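Long-range contacts in bile salt hydrolase/transferase (Clostridium perfringens, PDB 2BJF), which hydrolyses the amide bond of glycine- and taurine-conjugated bile salts, releasing free bile acid and amino acid, and also acts as a bile acid acyltransferase: residues L76-L81 against L142-S147; N82-V87 against T174-F179. All blocks are in the same frame, centred on the assembly; numbering follows the deposited sequence.

How the contacts relate
Following the chain from the N terminus, past the earlier strands, residues 76-81, strand from Gly77 on, lead directly into the loop 82-87. The chain then makes an excursion that includes the helices 105-112 and 116-123 and returns along 142-147, where contact 1 closes the loop. Contact 2 closes later, when 174-179, following strand 172-173, reaches back to 82-87. The segments alternate along the chain, so the two closures cross. They also meet, where His143 lies against Thr174. Contact 1 ties neighbouring strands within one antiparallel sheet; contact 2 joins the loop beyond that sheet to the link between strand 172-173 of the other sheet and helix 179-186. Both touch deoxycholate.

Contact 1. Residues L76-L81 against L142-S147; sequences LGCAGL and LHWMIS. With DXC ((3alpha,5beta,12alpha)-3,12-dihydroxycholan-24-oic acid), chain B.
Gly77-Leu81 and Leu142-Ser147 are neighbouring antiparallel strands of one of the two sheets of this Ntn-hydrolase, their segment axes 4.6 Å apart at closest approach, with 155° between their N-to-C directions. Six backbone hydrogen bonds set the register, two in each of the pairs Gly77-Ser147, Ala79-Met145 and Leu81-His143. The straightest is Leu81 N to His143 O, 2.8 Å with 177° at the hydrogen. Cys78-Ile146 and Gly80-Trp144 are the non-hydrogen-bonded pairs between them, where CA-H...O contacts add to the ladder.

On the face carrying Cys78, Trp144 and Ile146, Cys78 SG is anti to its backbone N (chi1 -175°) and lies 3.7 Å from Ile146 CG1. The same sulfur meets the Trp144 indole obliquely, 4.0 Å from CD1, a sulfur-aromatic contact. Across from Trp144, Gly80 has no side chain, and CD1 of the indole comes within 3.6 Å of Gly80 CA. Helix 105-112 covers this face, with Leu106 and Leu110 against Cys78.

Such a pairing of strands and helix cover belongs to the alpha-beta-beta-alpha sandwich of the Ntn family, in which two sheets are stacked between helical layers. The opposite face, with Ala79, Leu81, His143 and Met145, packs against strand 14-22 of the second sheet: Phe16 touches Ala79 and Met145. Here the His143 ring turns its edge to Leu81, CD2 lying 3.2 Å from Leu81 O. Hydrogen bonds from ND1 to Glu157 and from NE2 to Thr174 O together fix the ring's rotation. At the strand end the Leu142 methyl CD1 reaches deoxycholate C16 at 3.7 Å, and Gly80 O accepts a hydrogen bond from Arg18, another bile-acid-binding residue.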
loop_
_atom_site.group_PDB
_atom_site.type_symbol
_atom_site.label_atom_id
_atom_site.label_comp_id
_atom_site.label_asym_id
_atom_site.label_seq_id
_atom_site.Cartn_x
_atom_site.Cartn_y
_atom_site.Cartn_z
ATOM N N LEU A 76 -24.317 27.620 -12.852
ATOM C CA LEU A 76 -23.825 26.403 -13.493
ATOM C C LEU A 76 -22.307 26.477 -13.630
ATOM O O LEU A 76 -21.774 27.480 -14.098
ATOM C CB LEU A 76 -24.477 26.202 -14.866
ATOM C CG LEU A 76 -24.142 24.918 -15.636
ATOM C CD1 LEU A 76 -24.670 23.683 -14.914
ATOM C CD2 LEU A 76 -24.693 24.992 -17.054
ATOM N N GLY A 77 -21.623 25.413 -13.215
ATOM C CA GLY A 77 -20.166 25.349 -13.296
ATOM C C GLY A 77 -19.688 24.187 -14.143
ATOM O O GLY A 77 -20.348 23.152 -14.217
ATOM N N CYS A 78 -18.538 24.364 -14.790
ATOM C CA CYS A 78 -17.937 23.307 -15.602
ATOM C C CYS A 78 -16.419 23.379 -15.558
ATOM O O CYS A 78 -15.839 24.465 -15.607
ATOM C CB CYS A 78 -18.428 23.385 -17.052
ATOM S SG CYS A 78 -17.856 22.022 -18.107
ATOM N N ALA A 79 -15.784 22.213 -15.459
ATOM C CA ALA A 79 -14.329 22.111 -15.473
ATOM C C ALA A 79 -13.873 21.025 -16.440
ATOM O O ALA A 79 -14.442 19.931 -16.468
ATOM C CB ALA A 79 -13.800 21.826 -14.073
ATOM N N GLY A 80 -12.854 21.345 -17.233
ATOM C CA GLY A 80 -12.235 20.392 -18.150
ATOM C C GLY A 80 -10.953 19.843 -17.556
ATOM O O GLY A 80 -10.051 20.604 -17.202
ATOM N N LEU A 81 -10.881 18.518 -17.443
ATOM C CA LEU A 81 -9.741 17.835 -16.829
ATOM C C LEU A 81 -9.123 16.871 -17.835
ATOM O O LEU A 81 -9.827 16.342 -18.696
ATOM C CB LEU A 81 -10.187 17.073 -15.571
ATOM C CG LEU A 81 -10.587 17.847 -14.303
ATOM C CD1 LEU A 81 -11.943 18.531 -14.432
ATOM C CD2 LEU A 81 -10.595 16.921 -13.098
ATOM N N LEU A 142 -9.626 15.467 -23.064
ATOM C CA LEU A 142 -10.396 16.008 -21.947
ATOM C C LEU A 142 -11.640 15.210 -21.584
ATOM O O LEU A 142 -12.258 14.565 -22.434
ATOM C CB LEU A 142 -10.829 17.448 -22.249
ATOM C CG LEU A 142 -9.784 18.547 -22.447
ATOM C CD1 LEU A 142 -10.415 19.718 -23.177
ATOM C CD2 LEU A 142 -9.171 18.990 -21.123
ATOM N N HIS A 143 -11.984 15.263 -20.300
ATOM C CA HIS A 143 -13.331 14.958 -19.831
ATOM C C HIS A 143 -13.790 16.083 -18.899
ATOM O O HIS A 143 -12.967 16.873 -18.422
ATOM C CB HIS A 143 -13.429 13.557 -19.200
ATOM C CG HIS A 143 -12.645 13.376 -17.934
ATOM N ND1 HIS A 143 -12.872 12.321 -17.075
ATOM C CD2 HIS A 143 -11.644 14.101 -17.380
ATOM C CE1 HIS A 143 -12.043 12.403 -16.050
ATOM N NE2 HIS A 143 -11.289 13.475 -16.210
ATOM N N TRP A 144 -15.094 16.174 -18.663
ATOM C CA TRP A 144 -15.653 17.336 -17.980
ATOM C C TRP A 144 -16.502 16.976 -16.771
ATOM O O TRP A 144 -17.215 15.973 -16.779
ATOM C CB TRP A 144 -16.483 18.183 -18.952
ATOM C CG TRP A 144 -15.695 18.753 -20.096
ATOM C CD1 TRP A 144 -15.140 19.999 -20.170
ATOM C CD2 TRP A 144 -15.375 18.098 -21.331
ATOM N NE1 TRP A 144 -14.494 20.162 -21.374
ATOM C CE2 TRP A 144 -14.623 19.011 -22.105
ATOM C CE3 TRP A 144 -15.656 16.832 -21.861
ATOM C CZ2 TRP A 144 -14.144 18.696 -23.382
ATOM C CZ3 TRP A 144 -15.174 16.517 -23.127
ATOM C CH2 TRP A 144 -14.429 17.447 -23.874
ATOM N N MET A 145 -16.412 17.807 -15.736
ATOM C CA MET A 145 -17.336 17.750 -14.610
ATOM C C MET A 145 -18.220 18.993 -14.639
ATOM O O MET A 145 -17.731 20.108 -14.833
ATOM C CB MET A 145 -16.582 17.652 -13.283
ATOM C CG MET A 145 -17.484 17.457 -12.073
ATOM S SD MET A 145 -16.556 17.077 -10.576
ATOM C CE MET A 145 -17.842 17.207 -9.337
ATOM N N ILE A 146 -19.521 18.784 -14.462
ATOM C CA ILE A 146 -20.508 19.861 -14.493
ATOM C C ILE A 146 -21.327 19.803 -13.205
ATOM O O ILE A 146 -21.764 18.728 -12.791
ATOM C CB ILE A 146 -21.432 19.755 -15.739
ATOM C CG1 ILE A 146 -20.603 19.780 -17.029
ATOM C CG2 ILE A 146 -22.461 20.885 -15.755
ATOM C CD1 ILE A 146 -21.358 19.342 -18.275
ATOM N N SER A 147 -21.510 20.956 -12.568
ATOM C CA SER A 147 -22.183 21.034 -11.275
ATOM C C SER A 147 -22.956 22.343 -11.161
ATOM O O SER A 147 -22.572 23.341 -11.771
ATOM C CB SER A 147 -21.153 20.925 -10.145
ATOM O OG SER A 147 -21.766 20.575 -8.915
HETATM C C1 DXC B . -3.066 23.292 -28.002
HETATM C C2 DXC B . -4.586 23.131 -28.003
HETATM C C3 DXC B . -5.342 24.463 -27.850
HETATM C C4 DXC B . -4.866 25.319 -26.662
HETATM C C5 DXC B . -3.341 25.432 -26.693
HETATM C C6 DXC B . -2.613 24.089 -26.784
HETATM C C7 DXC B . -6.853 24.188 -27.821
HETATM C C8 DXC B . -7.356 23.623 -26.491
HETATM C C9 DXC B . -6.843 24.372 -25.260
HETATM C C10 DXC B . -5.330 24.667 -25.333
HETATM C C11 DXC B . -7.071 23.552 -23.986
HETATM C C12 DXC B . -6.638 24.243 -22.690
HETATM C C13 DXC B . -5.145 24.600 -22.768
HETATM C C14 DXC B . -4.820 25.371 -24.058
HETATM C C15 DXC B . -8.453 22.958 -23.711
HETATM C C16 DXC B . -8.392 22.624 -22.216
HETATM C C17 DXC B . -7.037 23.139 -21.698
HETATM C C18 DXC B . -5.423 26.736 -26.785
HETATM C C19 DXC B . -7.055 23.417 -20.179
HETATM O O1 DXC B . -4.320 23.428 -22.676
HETATM O O2 DXC B . -2.452 21.998 -27.975
HETATM C C20 DXC B . -7.444 25.530 -22.432
HETATM C C21 DXC B . -7.272 22.130 -19.373
HETATM C C22 DXC B . -6.175 21.086 -19.604
HETATM C C23 DXC B . -6.056 20.105 -18.460
HETATM O O3 DXC B . -6.696 20.302 -17.405
HETATM O O4 DXC B . -5.304 19.120 -18.619
HETATM C C24 DXC B . -5.821 24.150 -19.644
#

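Contact 2. Residues N82-V87 against T174-F179; sequences NFPVYV and TNSPTF. With TAU (2-aminoethanesulfonic acid), chain C; DXC ((3alpha,5beta,12alpha)-3,12-dihydroxycholan-24-oic acid), chain B.
Neither 82-87 nor 174-179 is regular where they meet; the nearest CA atoms are those of Phe83 and Asn175, 5.2 Å apart, and a cis peptide precedes Pro177. Asn175 ND2 donates to Asn82 O at 2.8 Å, nearly straight (169°), with the acceptor in the plane of the amide group. OD1 of the same amide takes hydrogen bonds from Cys2 N and Arg228, so this residue links the loop to the N-terminal amine of Cys2, the inferred nucleophile. The second bond runs from Ser176 OG, anti to its carbonyl carbon (chi1 -65°), to a lone pair of Val85 O at 2.8 Å. That carbonyl oxygen also lies over the centre of the Phe83 ring, whose edge meets Pro177 O. Tyr86 and Pro177 run side by side, CE2 to CB 3.6 Å. In the conformer described, Asn82 ND2 makes a weak hydrogen bond to taurine O3 and OD1 is hydrogen-bonded to Thr141 OG1, while Pro84 CG and Asn175 CB approach taurine O1.

Leu210 of a second subunit packs on Pro84, Val85, Tyr86 and Pro177. Within the chain, Phe83 stacks on His143 of strand 142-147, while Pro177 rests on His182 of helix 179-186 and Asn175 on Pro225 of helix 225-243.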
loop_
_atom_site.group_PDB
_atom_site.type_symbol
_atom_site.label_atom_id
_atom_site.label_comp_id
_atom_site.label_asym_id
_atom_site.label_seq_id
_atom_site.Cartn_x
_atom_site.Cartn_y
_atom_site.Cartn_z
ATOM N N ASN A 82 -7.813 16.648 -17.724
ATOM C CA ASN A 82 -7.094 15.752 -18.634
ATOM C C ASN A 82 -7.676 14.339 -18.644
ATOM O O ASN A 82 -8.077 13.816 -17.604
ATOM C CB ASN A 82 -5.600 15.717 -18.291
ATOM C CG ASN A 82 -4.766 15.007 -19.349
ATOM O OD1 ASN A 82 -5.027 15.117 -20.550
ATOM N ND2 ASN A 82 -3.750 14.278 -18.905
ATOM N N PHE A 83 -7.728 13.737 -19.830
ATOM C CA PHE A 83 -8.325 12.415 -20.014
ATOM C C PHE A 83 -7.585 11.711 -21.156
ATOM O O PHE A 83 -8.171 11.456 -22.209
ATOM C CB PHE A 83 -9.822 12.585 -20.324
ATOM C CG PHE A 83 -10.638 11.323 -20.210
ATOM C CD1 PHE A 83 -10.592 10.535 -19.062
ATOM C CD2 PHE A 83 -11.498 10.951 -21.240
ATOM C CE1 PHE A 83 -11.362 9.377 -18.960
ATOM C CE2 PHE A 83 -12.274 9.796 -21.147
ATOM C CZ PHE A 83 -12.204 9.009 -20.003
ATOM N N PRO A 84 -6.288 11.393 -20.946
ATOM C CA PRO A 84 -5.397 10.952 -22.027
ATOM C C PRO A 84 -5.662 9.538 -22.528
ATOM O O PRO A 84 -5.350 9.226 -23.679
ATOM C CB PRO A 84 -4.008 11.029 -21.389
ATOM C CG PRO A 84 -4.248 10.814 -19.945
ATOM C CD PRO A 84 -5.591 11.422 -19.645
ATOM N N VAL A 85 -6.217 8.691 -21.669
ATOM C CA VAL A 85 -6.496 7.313 -22.045
ATOM C C VAL A 85 -8.000 7.070 -22.024
ATOM O O VAL A 85 -8.708 7.585 -21.150
ATOM C CB VAL A 85 -5.762 6.294 -21.135
ATOM C CG1 VAL A 85 -5.705 4.925 -21.804
ATOM C CG2 VAL A 85 -4.345 6.768 -20.809
ATOM N N TYR A 86 -8.467 6.293 -23.003
ATOM C CA TYR A 86 -9.875 5.883 -23.161
ATOM C C TYR A 86 -10.763 6.926 -23.852
ATOM O O TYR A 86 -11.928 6.655 -24.150
ATOM C CB TYR A 86 -10.486 5.393 -21.833
ATOM C CG TYR A 86 -9.645 4.341 -21.133
ATOM C CD1 TYR A 86 -9.552 3.042 -21.636
ATOM C CD2 TYR A 86 -8.932 4.649 -19.973
ATOM C CE1 TYR A 86 -8.773 2.079 -21.002
ATOM C CE2 TYR A 86 -8.152 3.696 -19.334
ATOM C CZ TYR A 86 -8.077 2.415 -19.850
ATOM O OH TYR A 86 -7.305 1.472 -19.214
ATOM N N VAL A 87 -10.202 8.102 -24.126
ATOM C CA VAL A 87 -10.914 9.155 -24.851
ATOM C C VAL A 87 -10.949 8.860 -26.355
ATOM O O VAL A 87 -10.016 8.263 -26.900
ATOM C CB VAL A 87 -10.291 10.557 -24.581
ATOM C CG1 VAL A 87 -8.945 10.716 -25.294
ATOM C CG2 VAL A 87 -11.255 11.672 -24.971
ATOM N N THR A 174 -10.994 13.007 -11.240
ATOM C CA THR A 174 -9.585 13.231 -11.567
ATOM C C THR A 174 -9.347 13.040 -13.065
ATOM O O THR A 174 -9.885 13.791 -13.882
ATOM C CB THR A 174 -8.605 12.376 -10.708
ATOM O OG1 THR A 174 -8.865 10.981 -10.906
ATOM C CG2 THR A 174 -8.728 12.726 -9.225
ATOM N N ASN A 175 -8.550 12.037 -13.417
ATOM C CA ASN A 175 -8.199 11.775 -14.805
ATOM C C ASN A 175 -8.499 10.314 -15.156
ATOM O O ASN A 175 -9.408 9.722 -14.571
ATOM C CB ASN A 175 -6.737 12.167 -15.052
ATOM C CG ASN A 175 -6.411 13.568 -14.536
ATOM O OD1 ASN A 175 -5.785 13.726 -13.486
ATOM N ND2 ASN A 175 -6.858 14.587 -15.261
ATOM N N SER A 176 -7.760 9.737 -16.104
ATOM C CA SER A 176 -8.006 8.359 -16.554
ATOM C C SER A 176 -7.732 7.327 -15.448
ATOM O O SER A 176 -6.886 7.568 -14.588
ATOM C CB SER A 176 -7.182 8.052 -17.807
ATOM O OG SER A 176 -7.602 8.867 -18.890
ATOM N N PRO A 177 -8.438 6.174 -15.465
ATOM C CA PRO A 177 -9.426 5.666 -16.429
ATOM C C PRO A 177 -10.810 6.321 -16.349
ATOM O O PRO A 177 -10.970 7.385 -15.747
ATOM C CB PRO A 177 -9.535 4.171 -16.077
ATOM C CG PRO A 177 -8.553 3.911 -15.002
ATOM C CD PRO A 177 -8.223 5.212 -14.371
ATOM N N THR A 178 -11.798 5.672 -16.966
ATOM C CA THR A 178 -13.168 6.185 -17.033
ATOM C C THR A 178 -13.805 6.306 -15.647
ATOM O O THR A 178 -13.349 5.681 -14.683
ATOM C CB THR A 178 -14.057 5.303 -17.935
ATOM O OG1 THR A 178 -14.102 3.971 -17.410
ATOM C CG2 THR A 178 -13.517 5.273 -19.363
ATOM N N PHE A 179 -14.862 7.113 -15.558
ATOM C CA PHE A 179 -15.498 7.421 -14.275
ATOM C C PHE A 179 -16.034 6.180 -13.562
ATOM O O PHE A 179 -15.871 6.036 -12.349
ATOM C CB PHE A 179 -16.603 8.471 -14.452
ATOM C CG PHE A 179 -17.207 8.941 -13.155
ATOM C CD1 PHE A 179 -16.460 9.701 -12.256
ATOM C CD2 PHE A 179 -18.523 8.627 -12.833
ATOM C CE1 PHE A 179 -17.016 10.135 -11.056
ATOM C CE2 PHE A 179 -19.090 9.061 -11.638
ATOM C CZ PHE A 179 -18.333 9.813 -10.746
HETATM C C1 TAU C . -0.782 11.921 -18.062
HETATM C C2 TAU C . -0.996 13.047 -17.532
HETATM N N1 TAU C . -0.394 10.963 -18.749
HETATM S S TAU C . -2.125 13.234 -16.458
HETATM O O1 TAU C . -3.312 12.424 -16.820
HETATM O O2 TAU C . -1.628 12.821 -15.127
HETATM O O3 TAU C . -2.509 14.664 -16.418
HETATM C C1 DXC B . -3.066 23.292 -28.002
HETATM C C2 DXC B . -4.586 23.131 -28.003
HETATM C C3 DXC B . -5.342 24.463 -27.850
HETATM C C4 DXC B . -4.866 25.319 -26.662
HETATM C C5 DXC B . -3.341 25.432 -26.693
HETATM C C6 DXC B . -2.613 24.089 -26.784
HETATM C C7 DXC B . -6.853 24.188 -27.821
HETATM C C8 DXC B . -7.356 23.623 -26.491
HETATM C C9 DXC B . -6.843 24.372 -25.260
HETATM C C10 DXC B . -5.330 24.667 -25.333
HETATM C C11 DXC B . -7.071 23.552 -23.986
HETATM C C12 DXC B . -6.638 24.243 -22.690
HETATM C C13 DXC B . -5.145 24.600 -22.768
HETATM C C14 DXC B . -4.820 25.371 -24.058
HETATM C C15 DXC B . -8.453 22.958 -23.711
HETATM C C16 DXC B . -8.392 22.624 -22.216
HETATM C C17 DXC B . -7.037 23.139 -21.698
HETATM C C18 DXC B . -5.423 26.736 -26.785
HETATM C C19 DXC B . -7.055 23.417 -20.179
HETATM O O1 DXC B . -4.320 23.428 -22.676
HETATM O O2 DXC B . -2.452 21.998 -27.975
HETATM C C20 DXC B . -7.444 25.530 -22.432
HETATM C C21 DXC B . -7.272 22.130 -19.373
HETATM C C22 DXC B . -6.175 21.086 -19.604
HETATM C C23 DXC B . -6.056 20.105 -18.460
HETATM O O3 DXC B . -6.696 20.302 -17.405
HETATM O O4 DXC B . -5.304 19.120 -18.619
HETATM C C24 DXC B . -5.821 24.150 -19.644
#